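Local structure of anastral spindle 2, SAS 4 (Drosophila melanogaster, 4BY2) at residues F100-K105 / Y117-N122; F137-T142 / H154-S159. The protein joins the proline-rich motif of Ana2 to the Sas-4 TCP domain, a pairing with a role in centriole assembly, and probably acts as an adaptor that binds tubulin. One frame throughout, in Å; residues are numbered along the deposited sequence.

Contact 1: F100-K105 / Y117-N122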
loop_
_atom_site.group_PDB
_atom_site.type_symbol
_atom_site.label_atom_id
_atom_site.label_comp_id
_atom_site.label_asym_id
_atom_site.label_seq_id
_atom_site.Cartn_x
_atom_site.Cartn_y
_atom_site.Cartn_z
ATOM N N PHE A 100 10.471 4.165 18.415
ATOM C CA PHE A 100 11.900 4.237 18.745
ATOM C C PHE A 100 12.808 4.076 17.515
ATOM O O PHE A 100 13.856 4.723 17.443
ATOM C CB PHE A 100 12.266 3.213 19.837
ATOM C CG PHE A 100 11.823 1.787 19.583
ATOM C CD1 PHE A 100 12.652 0.891 18.918
ATOM C CD2 PHE A 100 10.598 1.327 20.055
ATOM C CE1 PHE A 100 12.244 -0.428 18.690
ATOM C CE2 PHE A 100 10.191 0.010 19.829
ATOM C CZ PHE A 100 11.019 -0.862 19.152
ATOM N N ASN A 101 12.385 3.237 16.540
ATOM C CA ASN A 101 13.112 2.958 15.296
ATOM C C ASN A 101 12.832 3.982 14.165
ATOM O O ASN A 101 13.111 3.692 12.997
ATOM C CB ASN A 101 12.844 1.511 14.834
ATOM C CG ASN A 101 11.413 1.197 14.443
ATOM O OD1 ASN A 101 10.461 1.898 14.793
ATOM N ND2 ASN A 101 11.229 0.105 13.722
ATOM N N LYS A 102 12.294 5.178 14.527
ATOM C CA LYS A 102 11.948 6.321 13.660
ATOM C C LYS A 102 10.685 6.073 12.785
ATOM O O LYS A 102 10.335 6.922 11.957
ATOM C CB LYS A 102 13.157 6.792 12.816
ATOM C CG LYS A 102 13.212 8.296 12.563
ATOM C CD LYS A 102 13.986 8.624 11.284
ATOM C CE LYS A 102 13.970 10.097 10.938
ATOM N NZ LYS A 102 14.972 10.871 11.721
ATOM N N ASP A 103 9.978 4.941 13.003
ATOM C CA ASP A 103 8.739 4.594 12.291
ATOM C C ASP A 103 7.589 5.467 12.778
ATOM O O ASP A 103 7.529 5.794 13.965
ATOM C CB ASP A 103 8.371 3.110 12.496
ATOM C CG ASP A 103 9.054 2.107 11.583
ATOM O OD1 ASP A 103 9.992 2.503 10.849
ATOM O OD2 ASP A 103 8.661 0.923 11.611
ATOM N N ILE A 104 6.675 5.840 11.864
ATOM C CA ILE A 104 5.516 6.689 12.176
ATOM C C ILE A 104 4.208 5.970 11.819
ATOM O O ILE A 104 4.096 5.417 10.728
ATOM C CB ILE A 104 5.605 8.090 11.483
ATOM C CG1 ILE A 104 6.996 8.750 11.653
ATOM C CG2 ILE A 104 4.484 9.026 11.969
ATOM C CD1 ILE A 104 7.346 9.862 10.615
ATOM N N LYS A 105 3.218 6.008 12.727
ATOM C CA LYS A 105 1.889 5.435 12.510
ATOM C C LYS A 105 0.814 6.521 12.710
ATOM O O LYS A 105 0.506 6.881 13.849
ATOM C CB LYS A 105 1.651 4.215 13.417
ATOM C CG LYS A 105 0.373 3.446 13.093
ATOM C CD LYS A 105 0.258 2.179 13.922
ATOM C CE LYS A 105 -1.136 1.603 13.907
ATOM N NZ LYS A 105 -2.064 2.375 14.777
ATOM N N TYR A 117 4.835 4.683 8.121
ATOM C CA TYR A 117 6.110 4.975 7.480
ATOM C C TYR A 117 7.209 4.060 8.013
ATOM O O TYR A 117 7.543 4.123 9.192
ATOM C CB TYR A 117 6.488 6.463 7.635
ATOM C CG TYR A 117 7.802 6.840 6.978
ATOM C CD1 TYR A 117 7.929 6.866 5.592
ATOM C CD2 TYR A 117 8.913 7.183 7.741
ATOM C CE1 TYR A 117 9.131 7.219 4.981
ATOM C CE2 TYR A 117 10.118 7.549 7.141
ATOM C CZ TYR A 117 10.226 7.554 5.759
ATOM O OH TYR A 117 11.407 7.911 5.158
ATOM N N TYR A 118 7.748 3.187 7.143
ATOM C CA TYR A 118 8.849 2.279 7.467
ATOM C C TYR A 118 10.107 3.098 7.194
ATOM O O TYR A 118 10.496 3.282 6.037
ATOM C CB TYR A 118 8.800 0.998 6.610
ATOM C CG TYR A 118 7.487 0.248 6.683
ATOM C CD1 TYR A 118 6.452 0.525 5.793
ATOM C CD2 TYR A 118 7.283 -0.752 7.630
ATOM C CE1 TYR A 118 5.240 -0.160 5.857
ATOM C CE2 TYR A 118 6.080 -1.455 7.693
ATOM C CZ TYR A 118 5.056 -1.148 6.809
ATOM O OH TYR A 118 3.863 -1.825 6.859
ATOM N N ALA A 119 10.668 3.682 8.266
ATOM C CA ALA A 119 11.817 4.584 8.235
ATOM C C ALA A 119 13.071 4.016 7.597
ATOM O O ALA A 119 13.710 4.721 6.813
ATOM C CB ALA A 119 12.122 5.088 9.631
ATOM N N GLU A 120 13.424 2.757 7.930
ATOM C CA GLU A 120 14.616 2.070 7.430
ATOM C C GLU A 120 14.592 1.873 5.913
ATOM O O GLU A 120 15.618 2.069 5.253
ATOM C CB GLU A 120 14.790 0.724 8.155
ATOM C CG GLU A 120 16.226 0.228 8.216
ATOM C CD GLU A 120 16.475 -0.900 9.200
ATOM O OE1 GLU A 120 15.835 -1.968 9.064
ATOM O OE2 GLU A 120 17.332 -0.723 10.097
ATOM N N THR A 121 13.416 1.509 5.366
ATOM C CA THR A 121 13.211 1.226 3.947
ATOM C C THR A 121 12.544 2.377 3.153
ATOM O O THR A 121 12.305 2.208 1.954
ATOM C CB THR A 121 12.448 -0.100 3.781
ATOM O OG1 THR A 121 11.346 -0.133 4.688
ATOM C CG2 THR A 121 13.333 -1.318 4.006
ATOM N N ASN A 122 12.267 3.543 3.803
ATOM C CA ASN A 122 11.650 4.741 3.196
ATOM C C ASN A 122 10.336 4.408 2.445
ATOM O O ASN A 122 10.078 4.916 1.351
ATOM C CB ASN A 122 12.678 5.487 2.309
ATOM C CG ASN A 122 12.279 6.877 1.858
ATOM O OD1 ASN A 122 11.420 7.542 2.447
ATOM N ND2 ASN A 122 12.913 7.352 0.796
HETATM O O HOH W 1 11.719 0.331 9.519
#
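Asp103 and Ala119, both in the Sas-4 part of the fusion, meet through a side chain-to-backbone hydrogen bond: Ala119 N donates to Asp103 OD1 at 2.9 Å. The N-H comes from above the carboxylate plane, 35° out of it. With CG anti to the carbonyl carbon (chi1 -83°), the carboxylate is carried across to the other segment. A water also donates to Asp103 OD1, at 3.1 Å, and accepts a weak bond from Glu120 N, so this one oxygen serves two donors and links indirectly to a third. Asp103 OD2 takes the hydroxyl of Tyr116 and a weak bond from Asn101 ND2.

Next to it, Ile104 and Tyr117 pair reciprocally: Tyr117 N donates to Ile104 O at 2.8 Å, and Ile104 N to Tyr117 O at 3.3 Å. The hydroxyl of Tyr117 donates to Asn122 OD1 (2.7 Å) within its own segment. Apolar contact is modest, with Ile104 CD1 4.2 Å from Tyr117 CD2 and the CB atoms of Lys102 and Ala119 3.8 Å apart. An antiparallel hydrogen-bonded pair, extended past its last backbone bond by a carboxylate, lies at the end of the hairpin of strands 104-108 and 113-118 away from its turn, part of the extended beta structure of the TCP domain.

Contact 2: F137-T142 / H154-S159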
loop_
_atom_site.group_PDB
_atom_site.type_symbol
_atom_site.label_atom_id
_atom_site.label_comp_id
_atom_site.label_asym_id
_atom_site.label_seq_id
_atom_site.Cartn_x
_atom_site.Cartn_y
_atom_site.Cartn_z
ATOM N N PHE A 137 6.761 2.625 -2.537
ATOM C CA PHE A 137 8.202 2.375 -2.480
ATOM C C PHE A 137 9.025 3.580 -2.981
ATOM O O PHE A 137 8.496 4.364 -3.773
ATOM C CB PHE A 137 8.548 1.068 -3.217
ATOM C CG PHE A 137 7.984 -0.158 -2.533
ATOM C CD1 PHE A 137 8.638 -0.732 -1.448
ATOM C CD2 PHE A 137 6.783 -0.717 -2.953
ATOM C CE1 PHE A 137 8.102 -1.851 -0.799
ATOM C CE2 PHE A 137 6.250 -1.838 -2.305
ATOM C CZ PHE A 137 6.910 -2.392 -1.229
ATOM N N PRO A 138 10.298 3.768 -2.529
ATOM C CA PRO A 138 11.074 4.958 -2.951
ATOM C C PRO A 138 11.308 5.157 -4.452
ATOM O O PRO A 138 11.559 6.289 -4.867
ATOM C CB PRO A 138 12.409 4.796 -2.218
ATOM C CG PRO A 138 12.129 3.887 -1.095
ATOM C CD PRO A 138 11.060 2.959 -1.554
ATOM N N ASN A 139 11.239 4.082 -5.257
ATOM C CA ASN A 139 11.442 4.119 -6.712
ATOM C C ASN A 139 10.195 4.520 -7.507
ATOM O O ASN A 139 10.249 4.599 -8.735
ATOM C CB ASN A 139 11.996 2.776 -7.211
ATOM C CG ASN A 139 11.093 1.576 -7.004
ATOM O OD1 ASN A 139 10.123 1.596 -6.234
ATOM N ND2 ASN A 139 11.413 0.485 -7.679
ATOM N N GLY A 140 9.094 4.762 -6.806
ATOM C CA GLY A 140 7.821 5.129 -7.409
ATOM C C GLY A 140 6.856 3.969 -7.554
ATOM O O GLY A 140 5.730 4.172 -8.020
ATOM N N GLN A 141 7.277 2.741 -7.159
ATOM C CA GLN A 141 6.425 1.557 -7.243
ATOM C C GLN A 141 5.312 1.596 -6.193
ATOM O O GLN A 141 5.583 1.744 -5.001
ATOM C CB GLN A 141 7.232 0.250 -7.168
ATOM C CG GLN A 141 6.434 -0.975 -7.614
ATOM C CD GLN A 141 7.214 -2.258 -7.524
ATOM O OE1 GLN A 141 8.274 -2.423 -8.138
ATOM N NE2 GLN A 141 6.671 -3.225 -6.801
ATOM N N THR A 142 4.060 1.475 -6.657
ATOM C CA THR A 142 2.869 1.517 -5.818
ATOM C C THR A 142 2.070 0.212 -5.943
ATOM O O THR A 142 1.761 -0.213 -7.053
ATOM C CB THR A 142 2.067 2.797 -6.112
ATOM O OG1 THR A 142 2.940 3.927 -6.024
ATOM C CG2 THR A 142 0.915 2.998 -5.153
ATOM N N HIS A 154 1.897 -1.007 -9.689
ATOM C CA HIS A 154 2.217 0.113 -10.570
ATOM C C HIS A 154 3.741 0.273 -10.575
ATOM O O HIS A 154 4.304 0.850 -9.646
ATOM C CB HIS A 154 1.519 1.401 -10.087
ATOM C CG HIS A 154 0.040 1.420 -10.321
ATOM N ND1 HIS A 154 -0.533 2.291 -11.228
ATOM C CD2 HIS A 154 -0.937 0.674 -9.754
ATOM C CE1 HIS A 154 -1.832 2.048 -11.188
ATOM N NE2 HIS A 154 -2.123 1.081 -10.317
ATOM N N PHE A 155 4.403 -0.293 -11.594
ATOM C CA PHE A 155 5.862 -0.273 -11.744
ATOM C C PHE A 155 6.418 1.124 -12.102
ATOM O O PHE A 155 5.669 1.935 -12.658
ATOM C CB PHE A 155 6.301 -1.341 -12.764
ATOM C CG PHE A 155 6.107 -2.759 -12.279
ATOM C CD1 PHE A 155 7.069 -3.382 -11.491
ATOM C CD2 PHE A 155 4.956 -3.470 -12.599
ATOM C CE1 PHE A 155 6.882 -4.688 -11.029
ATOM C CE2 PHE A 155 4.771 -4.777 -12.139
ATOM C CZ PHE A 155 5.735 -5.378 -11.358
ATOM N N PRO A 156 7.715 1.432 -11.806
ATOM C CA PRO A 156 8.256 2.770 -12.138
ATOM C C PRO A 156 8.282 3.133 -13.629
ATOM O O PRO A 156 8.354 4.318 -13.958
ATOM C CB PRO A 156 9.667 2.745 -11.539
ATOM C CG PRO A 156 9.651 1.638 -10.541
ATOM C CD PRO A 156 8.737 0.612 -11.124
ATOM N N ASN A 157 8.206 2.125 -14.525
ATOM C CA ASN A 157 8.186 2.312 -15.981
ATOM C C ASN A 157 6.751 2.507 -16.530
ATOM O O ASN A 157 6.506 2.309 -17.724
ATOM C CB ASN A 157 8.930 1.161 -16.694
ATOM C CG ASN A 157 8.429 -0.241 -16.408
ATOM O OD1 ASN A 157 7.351 -0.461 -15.845
ATOM N ND2 ASN A 157 9.209 -1.232 -16.810
ATOM N N ASN A 158 5.812 2.903 -15.637
ATOM C CA ASN A 158 4.388 3.175 -15.881
ATOM C C ASN A 158 3.569 1.936 -16.322
ATOM O O ASN A 158 2.411 2.088 -16.719
ATOM C CB ASN A 158 4.192 4.351 -16.849
ATOM C CG ASN A 158 4.695 5.658 -16.293
ATOM O OD1 ASN A 158 4.056 6.289 -15.444
ATOM N ND2 ASN A 158 5.865 6.083 -16.747
ATOM N N SER A 159 4.142 0.720 -16.189
ATOM C CA SER A 159 3.456 -0.535 -16.514
ATOM C C SER A 159 2.660 -1.009 -15.299
ATOM O O SER A 159 3.161 -0.938 -14.173
ATOM C CB SER A 159 4.454 -1.611 -16.936
ATOM O OG SER A 159 5.167 -1.225 -18.099
#
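The backbone bond from His154 N to Thr142 O, at 2.8 Å and 163°, is the shortest polar link between these two Sas-4 segments. Its return partner, Thr142 N to His154 O, measures 3.1 Å, and together they define an antiparallel hydrogen-bonded pair. His154 O has a second, weaker visitor, the CA-H of Gln141, with the CA 3.3 Å from the oxygen. Thr142 O lies at the edge of the His154 imidazole, near its plane, while NE2 of that ring is hydrogen-bonded to Glu152.

Beyond the pair the contact is made by side chains. Gln141 has CG anti to its backbone N (chi1 -165°) and runs extended beyond CG, beside Phe155 and pointing the same way. Its OE1 comes to 3.7 Å from Phe155 CD1, with the amide and ring planes 56° apart; its NE2 makes a weak hydrogen bond to Glu143. An alanine in place of Gln141 would probably leave a gap beside the Phe155 ring and deprive Glu143 of that weak amide partner.

At the turns, Pro156 lies across the tip of Asn139: its CG is 3.6 Å from Asn139 ND2, and its CB 3.4 Å from Asn139 O. Asn139 OD1 is turned back to accept from Gln141 N at 3.2 Å, an Asx turn on the type I turn Phe137-Gly140. Gly140 suits this turn, since a CB would press on the preceding carbonyl oxygen. A second type I turn spans Phe155-Asn158. Polar cohesion across the contact therefore rests on two backbone bonds, whereas the flanking glutamine, phenylalanine, asparagine and proline side chains contribute van der Waals contact.

In the fold
Contacts 1 and 2 follow one another along the Sas-4 chain, the first closing before the second opens, and their centres lie 20 Å apart. They nevertheless touch: Pro138 CG packs 3.4 Å from Asn122 O and 3.5 Å from Thr121 O, joining the loop that ends contact 1 to the turn that opens contact 2. Thr123, just beyond contact 1, touches Tyr118 of that contact and both Phe137 and Pro138 of contact 2. The Ana2 portion passes by both: Asn101 touches Pro14, Tyr118 touches Pro18, and Phe137 and Gln141 touch Pro20. The two proteins are joined artificially in this chain, so the geometry alone does not show that these encounters are natural.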